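Putative NADPH-dependent oxidoreductase (Desulfitobacterium hafniense DCB-2, PDB 3DB2) is a putative NADPH-dependent oxidoreductase that probably binds the dinucleotide in its Rossmann domain, its substrate being unknown. Local coordinates at residues L190-G204 and V216-A229. Sequence-based numbering, arbitrary orientation.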
loop_
_atom_site.group_PDB
_atom_site.type_symbol
_atom_site.label_atom_id
_atom_site.label_comp_id
_atom_site.label_asym_id
_atom_site.label_seq_id
_atom_site.Cartn_x
_atom_site.Cartn_y
_atom_site.Cartn_z
ATOM N N LEU C 190 3.780 -4.223 12.682
ATOM C CA LEU C 190 4.018 -5.253 11.672
ATOM C C LEU C 190 4.749 -6.465 12.226
ATOM O O LEU C 190 4.446 -7.614 11.923
ATOM C CB LEU C 190 4.826 -4.660 10.506
ATOM C CG LEU C 190 4.002 -3.744 9.582
ATOM C CD1 LEU C 190 4.903 -2.925 8.666
ATOM C CD2 LEU C 190 3.031 -4.583 8.774
ATOM N N GLN C 191 5.755 -6.243 13.073
ATOM C CA GLN C 191 6.480 -7.385 13.640
ATOM C C GLN C 191 5.719 -7.981 14.812
ATOM O O GLN C 191 5.860 -9.165 15.101
ATOM C CB GLN C 191 7.895 -6.921 13.985
ATOM C CG GLN C 191 8.695 -6.566 12.725
ATOM C CD GLN C 191 10.170 -6.280 12.977
ATOM O OE1 GLN C 191 11.074 -6.971 12.526
ATOM N NE2 GLN C 191 10.479 -5.200 13.696
ATOM N N PHE C 192 4.875 -7.209 15.493
ATOM C CA PHE C 192 3.945 -7.763 16.471
ATOM C C PHE C 192 2.976 -8.748 15.821
ATOM O O PHE C 192 2.700 -9.866 16.269
ATOM C CB PHE C 192 3.166 -6.633 17.126
ATOM C CG PHE C 192 1.930 -7.052 17.889
ATOM C CD1 PHE C 192 2.084 -7.863 19.011
ATOM C CD2 PHE C 192 0.659 -6.645 17.518
ATOM C CE1 PHE C 192 0.974 -8.259 19.727
ATOM C CE2 PHE C 192 -0.460 -7.063 18.216
ATOM C CZ PHE C 192 -0.282 -7.876 19.325
ATOM N N LEU C 193 2.422 -8.328 14.680
ATOM C CA LEU C 193 1.429 -9.132 13.973
ATOM C C LEU C 193 2.044 -10.339 13.272
ATOM O O LEU C 193 1.454 -11.429 13.369
ATOM C CB LEU C 193 0.693 -8.244 12.979
ATOM C CG LEU C 193 -0.203 -7.130 13.513
ATOM C CD1 LEU C 193 -0.886 -6.414 12.346
ATOM C CD2 LEU C 193 -1.223 -7.692 14.502
ATOM N N LEU C 194 3.176 -10.156 12.609
ATOM C CA LEU C 194 3.769 -11.189 11.768
ATOM C C LEU C 194 5.156 -11.711 12.122
ATOM O O LEU C 194 5.647 -12.609 11.404
ATOM C CB LEU C 194 3.888 -10.645 10.331
ATOM C CG LEU C 194 2.594 -10.265 9.624
ATOM C CD1 LEU C 194 2.833 -10.197 8.133
ATOM C CD2 LEU C 194 1.481 -11.250 9.952
ATOM N N GLY C 195 5.827 -11.230 13.150
ATOM C CA GLY C 195 7.164 -11.696 13.442
ATOM C C GLY C 195 8.234 -10.872 12.720
ATOM O O GLY C 195 7.919 -9.877 12.058
ATOM N N PRO C 196 9.489 -11.262 12.868
ATOM C CA PRO C 196 10.621 -10.443 12.448
ATOM C C PRO C 196 10.801 -10.271 10.945
ATOM O O PRO C 196 10.732 -11.159 10.088
ATOM C CB PRO C 196 11.854 -11.185 13.013
ATOM C CG PRO C 196 11.380 -12.591 13.151
ATOM C CD PRO C 196 9.940 -12.498 13.528
ATOM N N VAL C 197 11.098 -9.035 10.570
ATOM C CA VAL C 197 11.420 -8.679 9.194
ATOM C C VAL C 197 12.777 -9.239 8.803
ATOM O O VAL C 197 13.706 -9.207 9.607
ATOM C CB VAL C 197 11.397 -7.151 9.045
ATOM C CG1 VAL C 197 11.911 -6.772 7.668
ATOM C CG2 VAL C 197 9.989 -6.611 9.300
ATOM N N ALA C 198 12.902 -9.751 7.584
ATOM C CA ALA C 198 14.177 -10.237 7.076
ATOM C C ALA C 198 14.926 -9.218 6.237
ATOM O O ALA C 198 16.154 -9.085 6.265
ATOM C CB ALA C 198 13.970 -11.504 6.257
ATOM N N ARG C 199 14.232 -8.491 5.384
ATOM C CA ARG C 199 14.826 -7.542 4.460
ATOM C C ARG C 199 13.842 -6.429 4.098
ATOM O O ARG C 199 12.602 -6.537 4.233
ATOM C CB ARG C 199 15.303 -8.187 3.154
ATOM C CG ARG C 199 14.203 -8.827 2.304
ATOM C CD ARG C 199 14.849 -9.651 1.164
ATOM N NE ARG C 199 15.680 -10.669 1.840
ATOM C CZ ARG C 199 15.187 -11.766 2.367
ATOM N NH1 ARG C 199 13.889 -12.075 2.291
ATOM N NH2 ARG C 199 16.087 -12.549 2.967
ATOM N N VAL C 200 14.398 -5.310 3.638
ATOM C CA VAL C 200 13.764 -4.047 3.379
ATOM C C VAL C 200 14.143 -3.469 2.020
ATOM O O VAL C 200 15.327 -3.575 1.691
ATOM C CB VAL C 200 14.200 -3.008 4.452
ATOM C CG1 VAL C 200 13.474 -1.683 4.284
ATOM C CG2 VAL C 200 13.979 -3.557 5.852
ATOM N N PHE C 201 13.200 -2.844 1.322
ATOM C CA PHE C 201 13.522 -1.993 0.177
ATOM C C PHE C 201 12.731 -0.684 0.374
ATOM O O PHE C 201 11.554 -0.693 0.720
ATOM C CB PHE C 201 13.281 -2.631 -1.193
ATOM C CG PHE C 201 13.691 -1.682 -2.309
ATOM C CD1 PHE C 201 15.008 -1.717 -2.758
ATOM C CD2 PHE C 201 12.844 -0.756 -2.894
ATOM C CE1 PHE C 201 15.445 -0.841 -3.743
ATOM C CE2 PHE C 201 13.269 0.106 -3.888
ATOM C CZ PHE C 201 14.579 0.059 -4.314
ATOM N N ASN C 202 13.372 0.448 0.092
ATOM C CA ASN C 202 12.623 1.706 0.187
ATOM C C ASN C 202 12.908 2.641 -0.986
ATOM O O ASN C 202 14.056 2.762 -1.403
ATOM C CB ASN C 202 12.969 2.436 1.488
ATOM C CG ASN C 202 12.146 3.645 1.804
ATOM O OD1 ASN C 202 10.941 3.601 2.039
ATOM N ND2 ASN C 202 12.739 4.826 1.869
ATOM N N PHE C 203 11.877 3.320 -1.471
ATOM C CA PHE C 203 11.997 4.519 -2.291
ATOM C C PHE C 203 11.567 5.707 -1.419
ATOM O O PHE C 203 10.497 5.659 -0.782
ATOM C CB PHE C 203 11.185 4.480 -3.546
ATOM C CG PHE C 203 11.659 3.607 -4.706
ATOM C CD1 PHE C 203 12.968 3.604 -5.115
ATOM C CD2 PHE C 203 10.729 2.809 -5.382
ATOM C CE1 PHE C 203 13.426 2.867 -6.189
ATOM C CE2 PHE C 203 11.178 2.044 -6.450
ATOM C CZ PHE C 203 12.503 2.050 -6.846
ATOM N N GLY C 204 12.353 6.777 -1.374
ATOM C CA GLY C 204 11.852 7.921 -0.596
ATOM C C GLY C 204 12.675 9.180 -0.858
ATOM O O GLY C 204 13.841 9.081 -1.241
ATOM N N VAL C 216 8.671 11.586 2.285
ATOM C CA VAL C 216 7.767 10.607 1.671
ATOM C C VAL C 216 8.549 9.327 1.406
ATOM O O VAL C 216 9.586 9.379 0.740
ATOM C CB VAL C 216 7.163 11.119 0.357
ATOM C CG1 VAL C 216 6.339 10.030 -0.336
ATOM C CG2 VAL C 216 6.300 12.357 0.551
ATOM N N ASN C 217 8.110 8.215 1.964
ATOM C CA ASN C 217 8.688 6.918 1.787
ATOM C C ASN C 217 7.576 5.907 1.381
ATOM O O ASN C 217 6.455 6.044 1.840
ATOM C CB ASN C 217 9.362 6.290 2.993
ATOM C CG ASN C 217 10.485 7.133 3.584
ATOM O OD1 ASN C 217 11.593 7.107 3.088
ATOM N ND2 ASN C 217 10.091 7.815 4.655
ATOM N N GLN C 218 7.988 4.957 0.567
ATOM C CA GLN C 218 7.239 3.716 0.380
ATOM C C GLN C 218 8.262 2.589 0.587
ATOM O O GLN C 218 9.264 2.527 -0.104
ATOM C CB GLN C 218 6.582 3.676 -0.967
ATOM C CG GLN C 218 5.397 4.636 -1.017
ATOM C CD GLN C 218 4.562 4.547 -2.269
ATOM O OE1 GLN C 218 5.128 4.529 -3.367
ATOM N NE2 GLN C 218 3.241 4.479 -2.169
ATOM N N THR C 219 7.950 1.703 1.524
ATOM C CA THR C 219 8.893 0.687 1.959
ATOM C C THR C 219 8.256 -0.700 1.780
ATOM O O THR C 219 7.101 -0.820 2.230
ATOM C CB THR C 219 9.260 0.853 3.443
ATOM O OG1 THR C 219 9.676 2.206 3.623
ATOM C CG2 THR C 219 10.395 -0.086 3.792
ATOM N N LEU C 220 9.022 -1.592 1.188
ATOM C CA LEU C 220 8.642 -3.002 1.139
ATOM C C LEU C 220 9.487 -3.796 2.149
ATOM O O LEU C 220 10.675 -3.585 2.337
ATOM C CB LEU C 220 8.833 -3.594 -0.245
ATOM C CG LEU C 220 8.041 -2.918 -1.357
ATOM C CD1 LEU C 220 8.241 -3.710 -2.656
ATOM C CD2 LEU C 220 6.573 -2.770 -1.016
ATOM N N LEU C 221 8.839 -4.746 2.781
ATOM C CA LEU C 221 9.391 -5.678 3.738
ATOM C C LEU C 221 9.087 -7.116 3.334
ATOM O O LEU C 221 8.007 -7.434 2.856
ATOM C CB LEU C 221 8.820 -5.408 5.135
ATOM C CG LEU C 221 8.716 -3.926 5.523
ATOM C CD1 LEU C 221 7.402 -3.647 6.231
ATOM C CD2 LEU C 221 9.888 -3.533 6.396
ATOM N N GLU C 222 10.050 -8.003 3.529
ATOM C CA GLU C 222 9.829 -9.450 3.470
ATOM C C GLU C 222 10.155 -9.998 4.860
ATOM O O GLU C 222 11.216 -9.621 5.388
ATOM C CB GLU C 222 10.682 -10.185 2.467
ATOM C CG GLU C 222 10.318 -9.929 1.024
ATOM C CD GLU C 222 10.847 -11.045 0.126
ATOM O OE1 GLU C 222 12.042 -11.377 0.201
ATOM O OE2 GLU C 222 10.047 -11.575 -0.667
ATOM N N PHE C 223 9.289 -10.830 5.385
ATOM C CA PHE C 223 9.399 -11.407 6.717
ATOM C C PHE C 223 10.266 -12.670 6.688
ATOM O O PHE C 223 10.498 -13.218 5.616
ATOM C CB PHE C 223 8.010 -11.715 7.322
ATOM C CG PHE C 223 7.394 -10.360 7.722
ATOM C CD1 PHE C 223 6.666 -9.641 6.794
ATOM C CD2 PHE C 223 7.591 -9.868 8.986
ATOM C CE1 PHE C 223 6.135 -8.398 7.111
ATOM C CE2 PHE C 223 7.091 -8.601 9.310
ATOM C CZ PHE C 223 6.395 -7.872 8.366
ATOM N N GLU C 224 10.737 -13.093 7.860
ATOM C CA GLU C 224 11.577 -14.291 7.910
ATOM C C GLU C 224 10.802 -15.519 7.446
ATOM O O GLU C 224 11.385 -16.462 6.915
ATOM C CB GLU C 224 12.127 -14.450 9.336
ATOM C CG GLU C 224 13.550 -13.958 9.502
ATOM C CD GLU C 224 13.703 -12.734 10.378
ATOM O OE1 GLU C 224 14.493 -12.837 11.348
ATOM O OE2 GLU C 224 13.042 -11.710 10.089
ATOM N N ASP C 225 9.482 -15.499 7.613
ATOM C CA ASP C 225 8.669 -16.629 7.131
ATOM C C ASP C 225 8.142 -16.455 5.717
ATOM O O ASP C 225 7.342 -17.262 5.236
ATOM C CB ASP C 225 7.524 -16.892 8.115
ATOM C CG ASP C 225 6.367 -15.928 8.046
ATOM O OD1 ASP C 225 6.450 -14.911 7.323
ATOM O OD2 ASP C 225 5.329 -16.175 8.704
ATOM N N GLY C 226 8.542 -15.443 4.959
ATOM C CA GLY C 226 8.094 -15.307 3.595
ATOM C C GLY C 226 6.953 -14.344 3.350
ATOM O O GLY C 226 6.708 -13.974 2.210
ATOM N N LYS C 227 6.245 -13.960 4.400
ATOM C CA LYS C 227 5.095 -13.053 4.284
ATOM C C LYS C 227 5.630 -11.688 3.886
ATOM O O LYS C 227 6.848 -11.475 4.014
ATOM C CB LYS C 227 4.321 -13.028 5.580
ATOM C CG LYS C 227 3.683 -14.348 5.983
ATOM C CD LYS C 227 2.636 -14.069 7.070
ATOM C CE LYS C 227 1.892 -15.345 7.433
ATOM N NZ LYS C 227 2.831 -16.357 7.973
ATOM N N GLN C 228 4.764 -10.788 3.420
ATOM C CA GLN C 228 5.254 -9.517 2.908
ATOM C C GLN C 228 4.474 -8.329 3.457
ATOM O O GLN C 228 3.323 -8.512 3.855
ATOM C CB GLN C 228 5.120 -9.469 1.395
ATOM C CG GLN C 228 6.002 -10.461 0.683
ATOM C CD GLN C 228 5.926 -10.438 -0.822
ATOM O OE1 GLN C 228 5.948 -11.501 -1.460
ATOM N NE2 GLN C 228 5.878 -9.246 -1.413
ATOM N N ALA C 229 5.094 -7.158 3.465
ATOM C CA ALA C 229 4.353 -5.955 3.854
ATOM C C ALA C 229 4.869 -4.729 3.083
ATOM O O ALA C 229 6.004 -4.701 2.625
ATOM C CB ALA C 229 4.408 -5.706 5.338
HETATM O O HOH W 1 12.402 -14.126 3.928
#
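Strands 197-204 and 216-223 pair antiparallel, their axes 4.5 Å apart at 153°, with Phe201 facing Leu220 and Phe203 facing Gln218 in hydrogen-bonded pairs. A classic beta bulge interrupts this register: Ala198 and Arg199 both face Glu222, whose carbonyl O accepts from Ala198 N at 2.8 Å and from Arg199 N at 3.2 Å, both within the carbonyl plane. From within the bulge, the Arg199 side chain leaves in the position between its backbone N and carbonyl carbon (chi1 63°) and bends at chi3, bringing NH1 2.9 Å from Glu222 OE1. This salt bridge is skewed, the guanidinium and carboxylate planes standing 72° apart. NH1 also reaches Phe223 O through a water, while Glu348 takes NH2 and Lys205 of the second subunit takes Glu222 OE2. With an alanine here, Glu222 OE1 and Glu348 would probably lose their cationic mate, and the water link to Phe223 O would go. Strands 197-204 and 216-223 form a hairpin in the large mixed sheet of the GFO/IDH/MocA-type C-terminal domain, and helix 183-194 runs into it through Gly195. There Phe223 lies under the helix end: Leu194 CB sits over one ring face, 4.1 Å from the centroid in a CH-pi contact, and Val197 CG2 approaches Phe223 CE2 obliquely at 3.5 Å. Leu190 CD2 packs on Ala229 CB. Towards the far end, Asn202 uses both ends of its amide: OD1 accepts from Thr219 OG1, modelled at a doubtfully short 2.5 Å, and ND2 donates to Asn217 OD1 at 2.8 Å.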